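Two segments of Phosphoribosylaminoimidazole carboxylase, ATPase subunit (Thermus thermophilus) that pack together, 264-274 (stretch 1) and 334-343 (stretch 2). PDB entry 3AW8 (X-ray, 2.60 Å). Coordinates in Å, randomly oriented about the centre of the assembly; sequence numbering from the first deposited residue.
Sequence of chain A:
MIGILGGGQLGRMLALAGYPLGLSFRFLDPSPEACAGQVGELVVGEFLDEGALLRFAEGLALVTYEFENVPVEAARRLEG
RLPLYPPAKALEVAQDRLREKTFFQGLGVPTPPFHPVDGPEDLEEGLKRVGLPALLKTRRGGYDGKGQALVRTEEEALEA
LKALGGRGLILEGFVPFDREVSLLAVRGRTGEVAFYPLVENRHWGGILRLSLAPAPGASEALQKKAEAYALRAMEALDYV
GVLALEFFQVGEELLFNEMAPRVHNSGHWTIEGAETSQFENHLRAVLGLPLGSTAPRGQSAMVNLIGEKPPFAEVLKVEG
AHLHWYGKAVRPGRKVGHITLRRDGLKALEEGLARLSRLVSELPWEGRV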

# COMPACT_ATOMS: atom_id res chain seq x y z
N HIS A 264 10.38 12.53 0.61
CA HIS A 264 10.67 13.19 1.88
C HIS A 264 9.70 12.79 2.98
O HIS A 264 8.56 12.41 2.72
CB HIS A 264 10.63 14.70 1.64
CG HIS A 264 11.24 15.51 2.73
ND1 HIS A 264 10.50 16.14 3.70
CD2 HIS A 264 12.54 15.82 2.98
CE1 HIS A 264 11.31 16.80 4.51
NE2 HIS A 264 12.55 16.62 4.10
N ASN A 265 10.18 12.90 4.22
CA ASN A 265 9.43 12.56 5.42
C ASN A 265 8.12 13.35 5.51
O ASN A 265 7.10 12.82 5.95
CB ASN A 265 10.29 12.86 6.65
CG ASN A 265 9.76 12.21 7.92
OD1 ASN A 265 10.47 12.17 8.93
ND2 ASN A 265 8.52 11.71 7.89
N SER A 266 8.16 14.61 5.09
CA SER A 266 6.97 15.45 5.13
C SER A 266 5.93 15.02 4.10
O SER A 266 4.93 15.71 3.92
CB SER A 266 7.35 16.91 4.88
OG SER A 266 7.69 17.10 3.52
N GLY A 267 6.15 13.90 3.44
CA GLY A 267 5.20 13.44 2.44
C GLY A 267 4.65 12.04 2.65
O GLY A 267 3.91 11.52 1.81
N HIS A 268 5.00 11.41 3.77
CA HIS A 268 4.53 10.06 4.02
C HIS A 268 3.02 9.99 4.08
O HIS A 268 2.45 8.91 3.91
CB HIS A 268 5.12 9.51 5.32
CG HIS A 268 6.60 9.39 5.28
ND1 HIS A 268 7.32 9.36 4.10
CD2 HIS A 268 7.51 9.27 6.28
CE1 HIS A 268 8.60 9.23 4.37
NE2 HIS A 268 8.75 9.17 5.69
N TRP A 269 2.37 11.12 4.31
CA TRP A 269 0.91 11.14 4.37
C TRP A 269 0.27 10.83 3.01
O TRP A 269 -0.92 10.50 2.94
CB TRP A 269 0.40 12.51 4.84
CG TRP A 269 0.77 13.61 3.90
CD1 TRP A 269 1.94 14.32 3.89
CD2 TRP A 269 -0.00 14.09 2.80
NE1 TRP A 269 1.95 15.21 2.84
CE2 TRP A 269 0.77 15.09 2.15
CE3 TRP A 269 -1.26 13.77 2.28
CZ2 TRP A 269 0.31 15.77 1.01
CZ3 TRP A 269 -1.71 14.45 1.14
CH2 TRP A 269 -0.93 15.44 0.53
N THR A 270 1.05 10.92 1.94
CA THR A 270 0.52 10.66 0.61
C THR A 270 0.22 9.20 0.33
O THR A 270 -0.43 8.87 -0.68
CB THR A 270 1.44 11.21 -0.52
OG1 THR A 270 2.66 10.47 -0.55
CG2 THR A 270 1.75 12.69 -0.30
N ILE A 271 0.68 8.31 1.21
CA ILE A 271 0.41 6.88 1.01
C ILE A 271 -1.10 6.62 1.04
O ILE A 271 -1.61 5.85 0.24
CB ILE A 271 1.12 6.02 2.07
CG1 ILE A 271 2.63 6.23 1.98
CG2 ILE A 271 0.83 4.54 1.81
CD1 ILE A 271 3.42 5.42 2.97
N GLU A 272 -1.81 7.25 1.96
CA GLU A 272 -3.26 7.09 2.02
C GLU A 272 -4.01 8.42 1.85
O GLU A 272 -5.18 8.42 1.47
CB GLU A 272 -3.69 6.41 3.31
CG GLU A 272 -2.83 6.75 4.48
CD GLU A 272 -1.74 5.73 4.70
OE1 GLU A 272 -0.58 6.13 4.93
OE2 GLU A 272 -2.05 4.52 4.64
N GLY A 273 -3.33 9.54 2.10
CA GLY A 273 -3.96 10.84 1.97
C GLY A 273 -3.92 11.55 0.62
O GLY A 273 -4.40 12.68 0.49
N ALA A 274 -3.33 10.92 -0.40
CA ALA A 274 -3.27 11.52 -1.73
C ALA A 274 -3.61 10.42 -2.73
O ALA A 274 -3.44 9.24 -2.43
CB ALA A 274 -1.88 12.07 -2.00
N ARG A 334 15.73 7.95 17.04
CA ARG A 334 15.65 7.24 15.77
C ARG A 334 14.24 7.20 15.19
O ARG A 334 13.27 7.00 15.91
CB ARG A 334 16.17 5.81 15.96
CG ARG A 334 16.35 5.06 14.67
CD ARG A 334 17.01 3.71 14.87
NE ARG A 334 17.59 3.23 13.62
CZ ARG A 334 18.00 1.98 13.39
NH1 ARG A 334 18.51 1.65 12.22
NH2 ARG A 334 17.87 1.05 14.34
N LYS A 335 14.12 7.41 13.88
CA LYS A 335 12.82 7.34 13.23
C LYS A 335 12.50 5.86 13.09
O LYS A 335 13.18 5.14 12.35
CB LYS A 335 12.86 8.01 11.86
CG LYS A 335 13.16 9.49 11.95
CD LYS A 335 12.94 10.20 10.64
CE LYS A 335 13.20 11.68 10.80
NZ LYS A 335 13.19 12.40 9.50
N VAL A 336 11.47 5.41 13.80
CA VAL A 336 11.10 4.00 13.77
C VAL A 336 9.74 3.73 13.15
O VAL A 336 9.32 2.58 13.06
CB VAL A 336 11.14 3.39 15.19
CG1 VAL A 336 12.58 3.22 15.62
CG2 VAL A 336 10.41 4.27 16.17
N GLY A 337 9.07 4.78 12.72
CA GLY A 337 7.78 4.60 12.09
C GLY A 337 7.05 5.92 11.99
O GLY A 337 7.62 6.98 12.23
N HIS A 338 5.78 5.87 11.60
CA HIS A 338 4.97 7.05 11.54
C HIS A 338 3.49 6.63 11.51
O HIS A 338 3.17 5.46 11.32
CB HIS A 338 5.33 7.93 10.33
CG HIS A 338 4.79 7.43 9.02
ND1 HIS A 338 5.50 6.58 8.19
CD2 HIS A 338 3.62 7.67 8.40
CE1 HIS A 338 4.78 6.33 7.11
NE2 HIS A 338 3.64 6.98 7.21
N ILE A 339 2.60 7.59 11.73
CA ILE A 339 1.17 7.33 11.73
C ILE A 339 0.47 8.39 10.90
O ILE A 339 0.62 9.58 11.15
CB ILE A 339 0.58 7.42 13.15
CG1 ILE A 339 1.24 6.40 14.07
CG2 ILE A 339 -0.93 7.21 13.09
CD1 ILE A 339 0.85 6.57 15.51
N THR A 340 -0.29 7.97 9.90
CA THR A 340 -1.02 8.93 9.10
C THR A 340 -2.49 8.84 9.41
O THR A 340 -3.11 7.78 9.28
CB THR A 340 -0.81 8.73 7.60
OG1 THR A 340 0.53 9.13 7.26
CG2 THR A 340 -1.81 9.58 6.82
N LEU A 341 -3.04 9.97 9.85
CA LEU A 341 -4.45 10.08 10.19
C LEU A 341 -5.12 10.80 9.04
O LEU A 341 -4.80 11.95 8.75
CB LEU A 341 -4.61 10.90 11.48
CG LEU A 341 -6.01 11.16 12.04
CD1 LEU A 341 -6.73 9.85 12.33
CD2 LEU A 341 -5.88 11.99 13.30
N ARG A 342 -6.04 10.12 8.38
CA ARG A 342 -6.74 10.71 7.25
C ARG A 342 -8.24 10.76 7.51
O ARG A 342 -8.92 9.73 7.48
CB ARG A 342 -6.46 9.90 5.98
CG ARG A 342 -6.84 10.61 4.70
CD ARG A 342 -7.09 9.61 3.60
NE ARG A 342 -8.28 8.82 3.90
CZ ARG A 342 -9.51 9.32 3.96
NH1 ARG A 342 -9.72 10.61 3.74
NH2 ARG A 342 -10.54 8.53 4.25
N ARG A 343 -8.74 11.95 7.79
CA ARG A 343 -10.17 12.15 8.03
C ARG A 343 -10.69 13.03 6.90
O ARG A 343 -9.92 13.50 6.07
CB ARG A 343 -10.39 12.84 9.39
CG ARG A 343 -9.82 12.10 10.59
CD ARG A 343 -10.14 10.62 10.56
NE ARG A 343 -11.54 10.38 10.21
CZ ARG A 343 -12.03 9.21 9.82
NH1 ARG A 343 -11.25 8.14 9.72
NH2 ARG A 343 -13.32 9.10 9.52
O HOH W 1 1.49 7.14 5.70

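The contact sets one face of a strand against a compact run of turns, and from Gly337 to Arg342 the strand's alternation decides who takes part. His338, Thr340 and Arg342 point their CA-to-CB bonds toward the other stretch, while Ile339 and Leu341 point away and touch nothing there. Three side chains spaced two residues apart thus carry most of the strand's share of the 413 Å² buried between the two stretches.

His338 is covered most, with Thr340 almost its equal. Its imidazole meets His268 obliquely, the planes at 36° and the centroids 4.9 Å apart, so this is no stack. The better-defined contact is a CH-pi one: His268 CB lies 3.7 Å from the centroid of the His338 ring, 21° off the normal, which puts an aliphatic carbon over the face. Ile271 CD1 reaches the same ring at its edge, 4.5 Å from His338 CE1. One ring therefore serves two neighbours, and its NE2 remains free to meet a water.

That water is the polar centre of the contact. It donates to His268 O at 2.7 Å and to Glu272 OE1 at a short 2.4 Å, and accepts from Thr340 OG1 at 2.7 Å; His338 NE2 lies 2.6 Å from it. Two groups from each stretch converge on one water, which links a backbone carbonyl and a carboxylate to the strand without direct hydrogen bonds between them. Thr340 OG1 stands 3.9 Å from His268 O, a gap the water bridges.

Thr340 also packs closely. Its OG1 comes within 3.5 Å of Trp269 CA, where the backbones run near each other (Trp269 CA to Thr340 CA, 5.6 Å), and its CB lies 3.7 Å from Glu272 OE1. The indole contributes little, since the end of the Trp269 side chain leads away.

Further along, Arg342 lays its aliphatic part against the backbone: its CD is 3.1 Å from Glu272 O and 3.7 Å from Gly273 CA. Glycine suits this position for a local reason: an ideal CB on Gly273 would fall 2.7 Å from Trp269 O, the very carbonyl that accepts the 2.7 Å hydrogen bond from Gly273 N.

At the other end, Lys335 joins from outside that alternation: its NZ donates to Asn265 OD1 at 2.8 Å, the one direct hydrogen bond across the contact. The lysine reaches it with chi2 to chi4 all t, an extended arm from a partly exposed residue. The rule to read from Gly337 to Arg342 is alternation for packing, with a shared water satisfying the polar groups between.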